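Local coordinates for gamma-glutamyl-gamma-aminobutyraldehyde dehydrogenase (Burkholderia cenocepacia, PDB 4LIH), which probably oxidises aldehydes to carboxylic acids with a nicotinamide cofactor, NAD+ or NADP+, as a member of the aldehyde dehydrogenase family, at residues Arg451-Ala455 and Gly456-Val460; Lys485-His488 and Ala489-Lys492. All coordinates share one frame; numbering follows the deposited sequence.

Contact 1 of 2, residues Arg451-Ala455 and Gly456-Val460; sequences RRLRA and GTVWV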
ATOM      1  N   ARG A 451      -3.122   4.702  22.605  1.00 10.31           N
ATOM      2  CA  ARG A 451      -4.157   5.205  21.690  1.00 10.26           C
ATOM      3  C   ARG A 451      -4.701   6.562  22.135  1.00 10.43           C
ATOM      4  O   ARG A 451      -5.053   7.393  21.322  1.00 10.07           O
ATOM      5  CB  ARG A 451      -5.324   4.252  21.586  1.00 10.19           C
ATOM      6  CG  ARG A 451      -5.058   3.031  20.734  1.00 10.13           C
ATOM      7  CD  ARG A 451      -6.022   1.896  21.064  1.00 10.22           C
ATOM      8  NE  ARG A 451      -6.040   0.928  19.972  1.00 10.11           N
ATOM      9  CZ  ARG A 451      -7.008   0.048  19.752  1.00 10.14           C
ATOM     10  NH1 ARG A 451      -8.002  -0.083  20.622  1.00 10.27           N
ATOM     11  NH2 ARG A 451      -6.939  -0.756  18.676  1.00 10.16           N
ATOM     12  N   ARG A 452      -4.814   6.746  23.449  1.00 10.74           N
ATOM     13  CA  ARG A 452      -5.435   7.927  23.987  1.00 11.29           C
ATOM     14  C   ARG A 452      -4.541   9.167  24.048  1.00 10.83           C
ATOM     15  O   ARG A 452      -5.074  10.249  24.164  1.00 11.12           O
ATOM     16  CB  ARG A 452      -5.991   7.627  25.381  1.00 12.09           C
ATOM     17  CG  ARG A 452      -7.183   6.738  25.298  1.00 13.31           C
ATOM     18  CD  ARG A 452      -7.486   6.088  26.612  1.00 14.91           C
ATOM     19  NE  ARG A 452      -7.881   7.001  27.677  1.00 16.74           N
ATOM     20  CZ  ARG A 452      -7.838   6.646  28.967  1.00 18.59           C
ATOM     21  NH1 ARG A 452      -7.408   5.439  29.323  1.00 20.25           N
ATOM     22  NH2 ARG A 452      -8.178   7.484  29.892  1.00 20.11           N
ATOM     23  N   LEU A 453      -3.222   9.010  24.012  1.00 10.40           N
ATOM     24  CA  LEU A 453      -2.288  10.145  24.067  1.00 10.29           C
ATOM     25  C   LEU A 453      -2.258  10.883  22.703  1.00 10.25           C
ATOM     26  O   LEU A 453      -1.990  10.284  21.662  1.00  9.79           O
ATOM     27  CB  LEU A 453      -0.869   9.667  24.475  1.00 10.29           C
ATOM     28  CG  LEU A 453      -0.869   9.036  25.892  1.00 10.30           C
ATOM     29  CD1 LEU A 453       0.414   8.285  26.248  1.00 10.37           C
ATOM     30  CD2 LEU A 453      -1.157  10.072  26.971  1.00 10.47           C
ATOM     31  N   ARG A 454      -2.545  12.185  22.735  1.00 10.24           N
ATOM     32  CA  ARG A 454      -2.735  12.954  21.526  1.00 10.14           C
ATOM     33  C   ARG A 454      -1.396  13.527  21.086  1.00  9.78           C
ATOM     34  O   ARG A 454      -1.109  14.699  21.318  1.00  9.72           O
ATOM     35  CB  ARG A 454      -3.751  14.082  21.778  1.00 10.54           C
ATOM     36  CG  ARG A 454      -5.163  13.613  22.080  1.00 10.82           C
ATOM     37  CD  ARG A 454      -5.786  12.833  20.945  1.00 11.07           C
ATOM     38  NE  ARG A 454      -6.087  13.699  19.782  1.00 11.06           N
ATOM     39  CZ  ARG A 454      -6.788  13.304  18.710  1.00 11.29           C
ATOM     40  NH1 ARG A 454      -7.281  12.074  18.624  1.00 11.27           N
ATOM     41  NH2 ARG A 454      -7.027  14.160  17.718  1.00 11.14           N
ATOM     42  N   ALA A 455      -0.571  12.672  20.463  1.00  9.41           N
ATOM     43  CA  ALA A 455       0.769  13.055  20.074  1.00  8.97           C
ATOM     44  C   ALA A 455       1.214  12.259  18.868  1.00  8.76           C
ATOM     45  O   ALA A 455       0.796  11.093  18.672  1.00  8.89           O
ATOM     46  CB  ALA A 455       1.750  12.883  21.251  1.00  8.99           C
ATOM     47  N   GLY A 456       2.113  12.844  18.099  1.00  8.53           N
ATOM     48  CA  GLY A 456       2.576  12.230  16.828  1.00  8.38           C
ATOM     49  C   GLY A 456       3.407  10.985  17.021  1.00  8.41           C
ATOM     50  O   GLY A 456       3.373  10.070  16.178  1.00  8.46           O
ATOM     51  N   THR A 457       4.200  10.956  18.106  1.00  8.32           N
ATOM     52  CA  THR A 457       4.970   9.761  18.499  1.00  8.27           C
ATOM     53  C   THR A 457       4.647   9.344  19.922  1.00  8.33           C
ATOM     54  O   THR A 457       4.709  10.163  20.842  1.00  8.51           O
ATOM     55  CB  THR A 457       6.498   9.991  18.372  1.00  8.26           C
ATOM     56  OG1 THR A 457       6.845  10.445  17.064  1.00  8.11           O
ATOM     57  CG2 THR A 457       7.342   8.735  18.679  1.00  8.27           C
ATOM     58  N   VAL A 458       4.247   8.079  20.141  1.00  8.14           N
ATOM     59  CA  VAL A 458       4.037   7.591  21.466  1.00  8.18           C
ATOM     60  C   VAL A 458       5.004   6.421  21.696  1.00  8.16           C
ATOM     61  O   VAL A 458       5.012   5.443  20.931  1.00  8.20           O
ATOM     62  CB  VAL A 458       2.569   7.172  21.748  1.00  8.20           C
ATOM     63  CG1 VAL A 458       2.452   6.610  23.142  1.00  8.24           C
ATOM     64  CG2 VAL A 458       1.604   8.356  21.571  1.00  8.17           C
ATOM     65  N   TRP A 459       5.890   6.603  22.670  1.00  8.18           N
ATOM     66  CA  TRP A 459       6.821   5.567  23.098  1.00  8.24           C
ATOM     67  C   TRP A 459       6.231   4.760  24.291  1.00  8.41           C
ATOM     68  O   TRP A 459       5.654   5.327  25.245  1.00  8.33           O
ATOM     69  CB  TRP A 459       8.151   6.168  23.507  1.00  8.21           C
ATOM     70  CG  TRP A 459       8.899   6.872  22.425  1.00  8.09           C
ATOM     71  CD1 TRP A 459       9.550   6.310  21.368  1.00  8.02           C
ATOM     72  CD2 TRP A 459       9.109   8.270  22.327  1.00  8.06           C
ATOM     73  NE1 TRP A 459      10.143   7.283  20.607  1.00  7.96           N
ATOM     74  CE2 TRP A 459       9.888   8.500  21.167  1.00  7.98           C
ATOM     75  CE3 TRP A 459       8.759   9.360  23.130  1.00  8.00           C
ATOM     76  CZ2 TRP A 459      10.293   9.795  20.778  1.00  7.98           C
ATOM     77  CZ3 TRP A 459       9.167  10.616  22.752  1.00  7.98           C
ATOM     78  CH2 TRP A 459       9.942  10.833  21.621  1.00  7.96           C
ATOM     79  N   VAL A 460       6.327   3.434  24.204  1.00  8.54           N
ATOM     80  CA  VAL A 460       5.858   2.567  25.281  1.00  8.77           C
ATOM     81  C   VAL A 460       7.086   1.830  25.874  1.00  8.93           C
ATOM     82  O   VAL A 460       7.830   1.141  25.171  1.00  9.03           O
ATOM     83  CB  VAL A 460       4.708   1.599  24.836  1.00  8.85           C
ATOM     84  CG1 VAL A 460       4.323   0.674  25.996  1.00  9.07           C
ATOM     85  CG2 VAL A 460       3.495   2.389  24.316  1.00  8.78           C
TER
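Leu453 and Val458 meet across the turn that leads from helix 443-452 into strand 457-460. CB of Leu453 lies 4.0 Å from CG2 of Val458, Leu453 CD1 comes within 4.1 Å of Val458 CG1, and the two side chains cross at about a right angle. Val458 presents both methyls because CG1 is anti to the backbone N (chi1 177°) and CG2 anti to the carbonyl carbon. The same CG2 also approaches the backbone of the turn, 4.1 Å from Ala455 O. A branched residue suits this strand position, because it can set one methyl against Leu453 CB and the other against Leu453 CD1.

The chain bends at Arg454, the centre of an inverse gamma turn closed by a weak bond from Ala455 N to Leu453 O at 3.0 Å. Small Ala455 and Gly456 then carry the buried chain into the strand. Leu453 also packs on Ala427 of helix 420-428 and Ala436 of strand 435-439, and Val458 on Ser450. The arginines turn away from this contact: Arg452 makes a salt bridge with Asp421, Arg451 bonds to the carbonyl oxygens of His155 and Leu157 of the third subunit, and Arg454 to that of Pro165 of the second. Strand 457-460 pairs with a strand of the second subunit. Helix, turn and strand form the second half of a beta-alpha-beta crossover, in which strands 435-439 and 457-460 run parallel.

Contact 2 of 2, residues Lys485-His488 and Ala489-Lys492; sequences KSLH and ALEK
His488 and Glu491, three residues apart on one turn of helical chain, lie side by side and point the same way. From CB, 3.9 Å from Glu491 OE2, the histidine leads to a ring whose ND1 donates to that oxygen at 2.9 Å, with an N-H...O angle of 154°; CG and CE1, flanking ND1, each lie 3.8 Å from Glu491 OE2. The oxygen sits at the ring edge, slightly tilted from the ring plane, and is met from above its carboxylate plane, ring and carboxylate being turned 73° apart. Beyond, NE2 bonds to Glu149 of the second subunit. Glu491 reaches ND1 through a chain extended beyond CG (chi2 173°), whose CG rests 3.3 Å from His488 O.

Backbone bonds Ala489 N to Ser486 O and Leu490 N to Leu487 O, each 3.0 Å and spanning three residues, hold the turn, and Ser486 OG donates to Lys485 O at 2.6 Å. Leu487 CD2 touches Leu490 CD1, both leucines packing against helix 121-142. Lys492 curls back, its NZ bonding to Ala489 O at 2.8 Å and to Arg483 O.

With a carboxylate partner at each ring nitrogen, His488 is probably stabilised in its protonated form and links this turn to the neighbouring subunit.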
ATOM      1  N   LYS A 485      10.740  12.037   8.514  1.00  7.68           N
ATOM      2  CA  LYS A 485      10.993  10.604   8.451  1.00  7.67           C
ATOM      3  C   LYS A 485       9.808   9.842   7.786  1.00  7.70           C
ATOM      4  O   LYS A 485       8.682  10.375   7.678  1.00  7.75           O
ATOM      5  CB  LYS A 485      11.308  10.010   9.840  1.00  7.65           C
ATOM      6  CG  LYS A 485      12.344  10.772  10.676  1.00  7.60           C
ATOM      7  CD  LYS A 485      12.968   9.893  11.774  1.00  7.58           C
ATOM      8  CE  LYS A 485      11.977   9.450  12.824  1.00  7.55           C
ATOM      9  NZ  LYS A 485      12.628   8.546  13.789  1.00  7.58           N
ATOM     10  N   SER A 486      10.080   8.621   7.343  1.00  7.73           N
ATOM     11  CA  SER A 486       9.135   7.690   6.737  1.00  7.74           C
ATOM     12  C   SER A 486       8.774   8.179   5.365  1.00  7.85           C
ATOM     13  O   SER A 486       9.113   9.316   4.992  1.00  7.88           O
ATOM     14  CB  SER A 486       7.851   7.553   7.561  1.00  7.65           C
ATOM     15  OG  SER A 486       6.919   8.570   7.271  1.00  7.49           O
ATOM     16  N   LEU A 487       8.082   7.329   4.626  1.00  8.09           N
ATOM     17  CA  LEU A 487       7.660   7.669   3.265  1.00  8.29           C
ATOM     18  C   LEU A 487       6.709   8.848   3.270  1.00  8.42           C
ATOM     19  O   LEU A 487       6.652   9.583   2.297  1.00  8.42           O
ATOM     20  CB  LEU A 487       7.007   6.493   2.551  1.00  8.33           C
ATOM     21  CG  LEU A 487       7.950   5.316   2.302  1.00  8.41           C
ATOM     22  CD1 LEU A 487       7.090   4.184   1.748  1.00  8.49           C
ATOM     23  CD2 LEU A 487       9.027   5.694   1.336  1.00  8.46           C
ATOM     24  N   HIS A 488       6.009   9.031   4.390  1.00  8.71           N
ATOM     25  CA  HIS A 488       5.062  10.130   4.589  1.00  9.01           C
ATOM     26  C   HIS A 488       5.750  11.488   4.537  1.00  9.13           C
ATOM     27  O   HIS A 488       5.112  12.460   4.273  1.00  9.12           O
ATOM     28  CB  HIS A 488       4.359   9.989   5.950  1.00  9.25           C
ATOM     29  CG  HIS A 488       3.513   8.762   6.034  1.00  9.51           C
ATOM     30  ND1 HIS A 488       2.341   8.630   5.337  1.00  9.82           N
ATOM     31  CD2 HIS A 488       3.736   7.565   6.618  1.00  9.73           C
ATOM     32  CE1 HIS A 488       1.852   7.415   5.525  1.00  9.84           C
ATOM     33  NE2 HIS A 488       2.696   6.743   6.278  1.00  9.77           N
ATOM     34  N   ALA A 489       7.048  11.524   4.779  1.00  9.27           N
ATOM     35  CA  ALA A 489       7.831  12.776   4.641  1.00  9.43           C
ATOM     36  C   ALA A 489       7.795  13.319   3.205  1.00  9.84           C
ATOM     37  O   ALA A 489       7.826  14.534   2.987  1.00 10.00           O
ATOM     38  CB  ALA A 489       9.261  12.562   5.115  1.00  9.15           C
ATOM     39  N   LEU A 490       7.708  12.418   2.231  1.00 10.57           N
ATOM     40  CA  LEU A 490       7.748  12.785   0.803  1.00 10.93           C
ATOM     41  C   LEU A 490       6.506  13.553   0.336  1.00 11.71           C
ATOM     42  O   LEU A 490       6.547  14.287  -0.656  1.00 11.35           O
ATOM     43  CB  LEU A 490       7.926  11.531  -0.061  1.00 10.91           C
ATOM     44  CG  LEU A 490       9.243  10.809   0.203  1.00 10.65           C
ATOM     45  CD1 LEU A 490       9.167   9.348  -0.184  1.00 10.84           C
ATOM     46  CD2 LEU A 490      10.393  11.504  -0.511  1.00 10.77           C
ATOM     47  N   GLU A 491       5.408  13.401   1.052  1.00 12.34           N
ATOM     48  CA  GLU A 491       4.158  14.083   0.705  1.00 13.10           C
ATOM     49  C   GLU A 491       4.334  15.598   0.808  1.00 12.50           C
ATOM     50  O   GLU A 491       3.686  16.367   0.084  1.00 12.44           O
ATOM     51  CB  GLU A 491       2.998  13.594   1.592  1.00 14.71           C
ATOM     52  CG  GLU A 491       2.951  12.068   1.844  1.00 16.83           C
ATOM     53  CD  GLU A 491       1.878  11.619   2.865  1.00 18.50           C
ATOM     54  OE1 GLU A 491       1.169  12.472   3.418  1.00 21.54           O
ATOM     55  OE2 GLU A 491       1.726  10.401   3.146  1.00 21.01           O
ATOM     56  N   LYS A 492       5.238  16.036   1.676  1.00 11.39           N
ATOM     57  CA  LYS A 492       5.472  17.467   1.866  1.00 10.92           C
ATOM     58  C   LYS A 492       6.156  18.120   0.676  1.00 10.30           C
ATOM     59  O   LYS A 492       6.120  19.340   0.552  1.00 10.50           O
ATOM     60  CB  LYS A 492       6.311  17.699   3.123  1.00 11.10           C
ATOM     61  CG  LYS A 492       5.734  17.053   4.362  1.00 11.29           C
ATOM     62  CD  LYS A 492       6.384  17.561   5.618  1.00 11.61           C
ATOM     63  CE  LYS A 492       7.910  17.477   5.564  1.00 11.56           C
ATOM     64  NZ  LYS A 492       8.365  16.117   5.219  1.00 11.61           N
TER

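Overall arrangement
Contact 1 is buried, whereas contact 2 is partly buried, and their chemistry follows. In 451-460 aliphatic side chains close a helix-to-strand turn inside a beta-alpha-beta unit, and the arginines turn away from the contact, to Asp421 and to neighbouring subunits. In 485-492, before strand 494-502, polar side chains bond to one another and to the backbone, while leucines pack on helix 121-142. The centres of contacts 1 and 2 lie 19 Å apart. Both reach the second subunit, contact 1 through strand pairing and bonds from Leu453 and Arg454, contact 2 through His488 and Glu491. The side chains of Thr457 and Lys492 lie about 8 Å and about 6 Å from that of Glu274, the predicted active-site residue.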